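Local structure of phospholyase (Arthrobacter aurescens, 5G4I) at residues A[69-72]-A[73-76]; A[401-405]-A[406-410]. The protein acts as a pyridoxal phosphate-dependent phospholyase, probably eliminating phosphate from phosphoethanolamine, and is a homologue of the class III transaminases. All blocks are in the same frame, centred on the assembly; numbering follows the deposited sequence.

Contact 1. Residues A[69-72]-A[73-76]; sequences HANP and AVAD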
loop_
_atom_site.group_PDB
_atom_site.type_symbol
_atom_site.label_atom_id
_atom_site.label_comp_id
_atom_site.label_asym_id
_atom_site.label_seq_id
_atom_site.Cartn_x
_atom_site.Cartn_y
_atom_site.Cartn_z
ATOM N N HIS A 69 -11.123 8.758 -18.051
ATOM C CA HIS A 69 -11.851 9.294 -16.907
ATOM C C HIS A 69 -13.343 8.888 -16.881
ATOM O O HIS A 69 -14.024 8.915 -17.933
ATOM C CB HIS A 69 -11.769 10.848 -16.922
ATOM C CG HIS A 69 -10.378 11.357 -16.844
ATOM N ND1 HIS A 69 -9.631 11.304 -15.691
ATOM C CD2 HIS A 69 -9.560 11.912 -17.790
ATOM C CE1 HIS A 69 -8.427 11.809 -15.934
ATOM N NE2 HIS A 69 -8.366 12.190 -17.205
ATOM N N ALA A 70 -13.811 8.491 -15.676
ATOM C CA ALA A 70 -15.218 8.118 -15.505
ATOM C C ALA A 70 -15.742 6.952 -16.345
ATOM O O ALA A 70 -16.907 6.854 -16.663
ATOM C CB ALA A 70 -16.158 9.389 -15.644
ATOM N N ASN A 71 -14.801 6.047 -16.712
ATOM C CA ASN A 71 -15.161 4.922 -17.523
ATOM C C ASN A 71 -16.325 4.161 -16.858
ATOM O O ASN A 71 -16.221 3.670 -15.689
ATOM C CB ASN A 71 -13.945 3.961 -17.730
ATOM C CG ASN A 71 -14.269 2.784 -18.604
ATOM O OD1 ASN A 71 -15.128 1.917 -18.226
ATOM N ND2 ASN A 71 -13.597 2.702 -19.783
ATOM N N PRO A 72 -17.454 4.008 -17.587
ATOM C CA PRO A 72 -18.614 3.422 -16.914
ATOM C C PRO A 72 -18.604 1.939 -16.723
ATOM O O PRO A 72 -19.269 1.432 -15.772
ATOM C CB PRO A 72 -19.815 3.902 -17.779
ATOM C CG PRO A 72 -19.214 4.151 -19.140
ATOM C CD PRO A 72 -17.783 4.624 -18.896
ATOM N N ALA A 73 -17.909 1.203 -17.568
ATOM C CA ALA A 73 -17.760 -0.234 -17.314
ATOM C C ALA A 73 -16.978 -0.526 -16.045
ATOM O O ALA A 73 -17.305 -1.488 -15.262
ATOM C CB ALA A 73 -17.043 -0.896 -18.458
ATOM N N VAL A 74 -15.914 0.254 -15.782
ATOM C CA VAL A 74 -15.198 0.071 -14.523
ATOM C C VAL A 74 -16.036 0.455 -13.290
ATOM O O VAL A 74 -16.117 -0.265 -12.312
ATOM C CB VAL A 74 -13.822 0.863 -14.518
ATOM C CG1 VAL A 74 -13.100 0.690 -13.191
ATOM C CG2 VAL A 74 -12.921 0.380 -15.649
ATOM N N ALA A 75 -16.754 1.568 -13.395
ATOM C CA ALA A 75 -17.588 2.017 -12.297
ATOM C C ALA A 75 -18.692 0.978 -11.968
ATOM O O ALA A 75 -18.923 0.657 -10.792
ATOM C CB ALA A 75 -18.259 3.343 -12.637
ATOM N N ASP A 76 -19.353 0.451 -13.017
ATOM C CA ASP A 76 -20.419 -0.545 -12.836
ATOM C C ASP A 76 -19.874 -1.822 -12.197
ATOM O O ASP A 76 -20.500 -2.454 -11.291
ATOM C CB ASP A 76 -21.095 -0.855 -14.188
ATOM C CG ASP A 76 -21.941 0.272 -14.656
ATOM O OD1 ASP A 76 -22.292 1.229 -13.939
ATOM O OD2 ASP A 76 -22.316 0.229 -15.822
#
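Asn71 and Pro72 turn the chain into helix 72-82, and its first two backbone bonds run four residues on: Ala75 N to Asn71 O at 3.2 Å and Asp76 N to Pro72 O at 2.9 Å. Asn71 is the N-cap. A trans first torsion (chi1 -179°) puts the amide beside the first turn, where OD1 accepts from Val74 N at 3.1 Å. That bond is fairly straight (162° at the hydrogen), though the donor is tilted from the amide plane. The Val74 side chain crosses the amide at about a right angle, CG2 lying 3.7 Å from Asn71 OD1. In Asp76, CG sits beside the backbone N, which turns the carboxylate toward the preceding turn and brings Asp76 OD2 to 3.3 Å from Pro72 O, two acceptors with no hydrogen between them; Asp76 OD1 is hydrogen-bonded to Tyr79 OH of the second subunit. The other end of the Asn71 amide, ND2, bonds Val67 O, and Tyr328 of helix 316-331 packs on the side chain. Putting an alanine here would remove both ends of that amide and would probably leave Val74 N without its cap and Val67 O without this donor. Held at both OD1 and ND2, the amide has its flip settled, and its oxygen takes up one of the first-turn N-H groups, which have no carbonyl four residues back within the helix.

Contact 2. Residues A[401-405]-A[406-410]; sequences ISRVG and PHDNV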
loop_
_atom_site.group_PDB
_atom_site.type_symbol
_atom_site.label_atom_id
_atom_site.label_comp_id
_atom_site.label_asym_id
_atom_site.label_seq_id
_atom_site.Cartn_x
_atom_site.Cartn_y
_atom_site.Cartn_z
ATOM N N ILE A 401 0.283 18.655 -20.125
ATOM C CA ILE A 401 1.523 17.942 -20.291
ATOM C C ILE A 401 2.486 18.237 -19.102
ATOM O O ILE A 401 2.179 19.076 -18.248
ATOM C CB ILE A 401 2.174 18.236 -21.660
ATOM C CG1 ILE A 401 2.572 19.718 -21.798
ATOM C CG2 ILE A 401 1.327 17.723 -22.832
ATOM C CD1 ILE A 401 3.532 19.974 -22.921
ATOM N N SER A 402 3.571 17.552 -19.047
ATOM C CA SER A 402 4.575 17.746 -17.995
ATOM C C SER A 402 6.010 17.596 -18.552
ATOM O O SER A 402 6.297 17.668 -19.753
ATOM C CB SER A 402 4.334 16.806 -16.815
ATOM O OG SER A 402 4.986 17.342 -15.630
ATOM N N ARG A 403 6.989 17.383 -17.647
ATOM C CA ARG A 403 8.400 17.140 -18.031
ATOM C C ARG A 403 9.119 16.151 -17.135
ATOM O O ARG A 403 8.620 15.872 -15.999
ATOM C CB ARG A 403 9.204 18.447 -18.048
ATOM C CG ARG A 403 9.152 19.183 -16.730
ATOM C CD ARG A 403 10.115 20.398 -16.687
ATOM N NE ARG A 403 9.852 21.286 -15.538
ATOM C CZ ARG A 403 10.486 22.468 -15.359
ATOM N NH1 ARG A 403 11.480 22.888 -16.207
ATOM N NH2 ARG A 403 10.131 23.254 -14.343
ATOM N N VAL A 404 10.231 15.639 -17.619
ATOM C CA VAL A 404 11.071 14.691 -16.907
ATOM C C VAL A 404 12.532 14.989 -17.182
ATOM O O VAL A 404 12.877 15.751 -18.093
ATOM C CB VAL A 404 10.803 13.180 -17.321
ATOM C CG1 VAL A 404 9.575 12.663 -16.686
ATOM C CG2 VAL A 404 10.820 12.907 -18.775
ATOM N N GLY A 405 13.421 14.243 -16.511
ATOM C CA GLY A 405 14.844 14.196 -16.782
ATOM C C GLY A 405 15.711 14.971 -15.762
ATOM O O GLY A 405 15.212 15.940 -15.168
ATOM N N PRO A 406 17.010 14.613 -15.713
ATOM C CA PRO A 406 17.919 15.258 -14.763
ATOM C C PRO A 406 18.193 16.745 -15.043
ATOM O O PRO A 406 18.530 17.521 -14.089
ATOM C CB PRO A 406 19.170 14.428 -14.907
ATOM C CG PRO A 406 19.116 13.792 -16.226
ATOM C CD PRO A 406 17.656 13.520 -16.428
ATOM N N HIS A 407 17.965 17.194 -16.268
ATOM C CA HIS A 407 18.075 18.616 -16.579
ATOM C C HIS A 407 16.732 19.300 -16.733
ATOM O O HIS A 407 16.635 20.449 -17.192
ATOM C CB HIS A 407 18.937 18.805 -17.809
ATOM C CG HIS A 407 20.251 18.075 -17.759
ATOM N ND1 HIS A 407 21.236 18.390 -16.838
ATOM C CD2 HIS A 407 20.728 17.035 -18.480
ATOM C CE1 HIS A 407 22.261 17.572 -17.006
ATOM N NE2 HIS A 407 21.978 16.745 -17.993
ATOM N N ASP A 408 15.614 18.626 -16.376
ATOM C CA ASP A 408 14.299 19.224 -16.324
ATOM C C ASP A 408 13.855 19.829 -17.676
ATOM O O ASP A 408 13.106 20.843 -17.710
ATOM C CB ASP A 408 14.251 20.289 -15.196
ATOM C CG ASP A 408 13.196 20.038 -14.199
ATOM O OD1 ASP A 408 12.323 19.127 -14.359
ATOM O OD2 ASP A 408 13.238 20.785 -13.224
ATOM N N ASN A 409 14.220 19.152 -18.757
ATOM C CA ASN A 409 13.983 19.668 -20.117
ATOM C C ASN A 409 13.394 18.698 -21.126
ATOM O O ASN A 409 13.447 18.963 -22.325
ATOM C CB ASN A 409 15.286 20.260 -20.674
ATOM C CG ASN A 409 16.268 19.195 -21.073
ATOM O OD1 ASN A 409 16.543 18.292 -20.265
ATOM N ND2 ASN A 409 16.814 19.249 -22.241
ATOM N N VAL A 410 12.911 17.512 -20.668
ATOM C CA VAL A 410 12.270 16.573 -21.615
ATOM C C VAL A 410 10.764 16.686 -21.452
ATOM O O VAL A 410 10.205 16.368 -20.414
ATOM C CB VAL A 410 12.763 15.145 -21.429
ATOM C CG1 VAL A 410 12.061 14.213 -22.421
ATOM C CG2 VAL A 410 14.271 15.035 -21.519
#
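Arg403 reaches Asp408 because its first torsion (chi1 56°) places CG between the backbone N and the carbonyl carbon, and the chain then runs extended to NE, laying the guanidinium against the loop. There it does two things. NH1 donates to Asp408 O at 3.0 Å, in the plane of that carbonyl. Over one guanidinium face lies the carboxylate, its plane only 14° from parallel and Asp408 CG 3.6 Å above, offset toward the rim. The Asp408 OD1 to Arg403 NE separation is 3.5 Å, but no N-H points at the oxygen, making this a salt bridge of charge alone. In the backbone, Val404 and Val410 form an antiparallel hydrogen-bonded pair, Val404 N to Val410 O at 2.9 Å and Val410 N to Val404 O at 3.1 Å. Their side chains share one face of the sheet, Val404 CG2 meeting Val410 CB at 4.0 Å, and the Val404 side chain lies about 9 Å from the bound pyridoxal phosphate. The hairpin bends through a type I turn, closed by Asp408 N to Gly405 O at 3.0 Å. Gly405 has a positive phi (105°), where a CB would jam against Val404 O. The hairpin joins strands 399-404 and 410-413; Thr387 and Ile391 of helix 384-396 touch Arg403, and Asn409 ND2 bonds Ile373 O on strand 368-373.

How the contacts relate
Following the chain from the N terminus, strand 56-59 leads into a loop that ends at contact 1, where residues 69-76 carry the loop into helix 72-82 beside the second subunit. Much later comes contact 2, a hairpin whose loop is closed within residues 401-410, joining strand 399-404 to strand 410-413. The two lie in series, neither nested nor crossing. Their centres are 31 Å apart and their nearest atoms about 11 Å, with no touch. One structural link is strand 56-59, which His69 of contact 1 bonds through Asp59 and which runs parallel beside strand 399-404. Contact 1 joins a loop to a helix at the subunit interface; contact 2 joins two strands of that sheet.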